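Local coordinates for protein putative kinase (Chloroflexus aurantiacus, PDB 2RHM) that is of unknown function but probably acts as a kinase, having the fold of P-loop nucleoside triphosphate hydrolases, at residues Ile107-Val112 with Asn176-Trp181. Residues are numbered along the deposited sequence; the frame is centred on the assembly and turned at random.
Sequences IQIRCV and NAIVQW
The indole of W181 reaches from the helix to the strand, and the outer atoms of its six-membered ring meet I107 and I109. CG2 of I107 comes within 3.6 Å of CZ3 of W181, the two side chains reaching past one another, each toward the other's backbone, while CG1 of I109 lies 4.2 Å from the same CZ3. The ring also passes the backbone between these isoleucines, where CH2 of W181 is 3.9 Å from O of Q108. A long, flat side chain suits this place because the axes of the strand and helix segments are 11.0 Å apart; CG lies anti to the backbone N (chi1 -176°), and from there the long ring system bridges much of the gap. Nearer the start of the helix segment, the shorter I178 suffices: its CG2 lies 4.0 Å from CD1 of I109, where the two side chains meet at a slant. CD1 gets there on an extended chain, CG1 being anti to the carbonyl carbon and CD1 anti to CA (chi2 178°). No hydrogen bond links the segments; the contact is mainly apolar packing.

The alternation of the strand turns the side chains of I107 and I109 toward the helix, whereas that of Q108 points away and its OE1 accepts a hydrogen bond from N of L156. Further along the helix, V182 touches I109, L186 touches I107, and the ring of H185 meets that of W181. L163 of the adjoining strand 162-166 also packs on W181, and L25 of helix 18-29 on I109. The segments run nearly antiparallel, at 152°. This is the layered packing of an alpha/beta P-loop NTPase fold: the C-terminal helix 175-187 returns across one face of the parallel sheet, covering interior strand 105-112 with branched aliphatic and aromatic side chains.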
# COMPACT_ATOMS: atom_id res chain seq x y z
N ILE B 107 -1.24 -16.60 9.64
CA ILE B 107 -1.86 -16.63 10.95
C ILE B 107 -3.19 -15.93 10.73
O ILE B 107 -3.21 -14.84 10.17
CB ILE B 107 -1.05 -15.88 12.00
CG1 ILE B 107 0.35 -16.51 12.16
CG2 ILE B 107 -1.81 -15.89 13.35
CD1 ILE B 107 1.29 -15.69 13.03
N GLN B 108 -4.30 -16.53 11.14
CA GLN B 108 -5.61 -15.99 10.81
C GLN B 108 -6.48 -15.76 12.04
O GLN B 108 -6.53 -16.61 12.95
CB GLN B 108 -6.34 -16.89 9.80
CG GLN B 108 -7.62 -16.27 9.24
CD GLN B 108 -8.25 -17.07 8.08
OE1 GLN B 108 -9.24 -16.63 7.49
NE2 GLN B 108 -7.68 -18.23 7.74
N ILE B 109 -7.06 -14.58 12.10
CA ILE B 109 -8.04 -14.21 13.14
C ILE B 109 -9.36 -13.87 12.47
O ILE B 109 -9.43 -13.01 11.56
CB ILE B 109 -7.57 -13.03 14.00
CG1 ILE B 109 -6.21 -13.33 14.61
CG2 ILE B 109 -8.59 -12.75 15.10
CD1 ILE B 109 -5.67 -12.24 15.41
N ARG B 110 -10.40 -14.58 12.88
CA ARG B 110 -11.73 -14.38 12.35
C ARG B 110 -12.60 -13.75 13.43
O ARG B 110 -12.69 -14.26 14.53
CB ARG B 110 -12.37 -15.68 11.88
CG ARG B 110 -13.83 -15.45 11.52
CD ARG B 110 -14.53 -16.69 11.11
NE ARG B 110 -14.58 -17.70 12.17
CZ ARG B 110 -15.37 -18.76 12.14
NH1 ARG B 110 -16.19 -18.94 11.12
NH2 ARG B 110 -15.35 -19.64 13.13
N CYS B 111 -13.20 -12.61 13.11
CA CYS B 111 -14.09 -11.95 14.03
C CYS B 111 -15.52 -12.31 13.71
O CYS B 111 -15.87 -12.42 12.55
CB CYS B 111 -13.93 -10.44 13.94
SG CYS B 111 -12.27 -9.90 14.33
N VAL B 112 -16.34 -12.48 14.75
CA VAL B 112 -17.73 -12.83 14.59
C VAL B 112 -18.54 -12.07 15.65
O VAL B 112 -17.98 -11.58 16.62
CB VAL B 112 -17.96 -14.37 14.74
CG1 VAL B 112 -17.18 -15.16 13.67
CG2 VAL B 112 -17.60 -14.84 16.14
N ASN B 176 -5.07 -7.69 24.79
CA ASN B 176 -3.68 -8.13 24.92
C ASN B 176 -3.58 -9.63 24.79
O ASN B 176 -2.58 -10.14 24.30
CB ASN B 176 -3.00 -7.72 26.23
CG ASN B 176 -1.54 -8.26 26.29
OD1 ASN B 176 -0.76 -8.02 25.36
ND2 ASN B 176 -1.22 -9.05 27.31
N ALA B 177 -4.59 -10.36 25.26
CA ALA B 177 -4.57 -11.81 25.14
C ALA B 177 -4.54 -12.20 23.67
O ALA B 177 -3.81 -13.12 23.27
CB ALA B 177 -5.78 -12.43 25.85
N ILE B 178 -5.30 -11.48 22.85
CA ILE B 178 -5.35 -11.75 21.41
C ILE B 178 -3.99 -11.41 20.78
O ILE B 178 -3.45 -12.20 20.03
CB ILE B 178 -6.50 -10.98 20.74
CG1 ILE B 178 -7.84 -11.45 21.33
CG2 ILE B 178 -6.45 -11.19 19.24
CD1 ILE B 178 -9.00 -10.50 21.06
N VAL B 179 -3.41 -10.27 21.14
CA VAL B 179 -2.08 -9.93 20.66
C VAL B 179 -1.06 -11.00 21.07
O VAL B 179 -0.26 -11.43 20.24
CB VAL B 179 -1.60 -8.56 21.18
CG1 VAL B 179 -0.11 -8.35 20.89
CG2 VAL B 179 -2.43 -7.44 20.56
N GLN B 180 -1.11 -11.45 22.33
CA GLN B 180 -0.19 -12.51 22.80
C GLN B 180 -0.35 -13.83 22.05
O GLN B 180 0.65 -14.52 21.80
CB GLN B 180 -0.32 -12.75 24.31
CG GLN B 180 0.15 -11.58 25.15
CD GLN B 180 1.48 -11.04 24.68
OE1 GLN B 180 2.44 -11.80 24.50
NE2 GLN B 180 1.53 -9.73 24.44
N TRP B 181 -1.59 -14.20 21.75
CA TRP B 181 -1.87 -15.38 20.93
C TRP B 181 -1.11 -15.31 19.60
O TRP B 181 -0.42 -16.26 19.22
CB TRP B 181 -3.37 -15.53 20.71
CG TRP B 181 -3.73 -16.79 19.95
CD1 TRP B 181 -3.99 -18.02 20.47
CD2 TRP B 181 -3.86 -16.92 18.53
NE1 TRP B 181 -4.29 -18.90 19.46
CE2 TRP B 181 -4.21 -18.26 18.26
CE3 TRP B 181 -3.72 -16.03 17.46
CZ2 TRP B 181 -4.41 -18.73 16.96
CZ3 TRP B 181 -3.93 -16.50 16.18
CH2 TRP B 181 -4.27 -17.83 15.94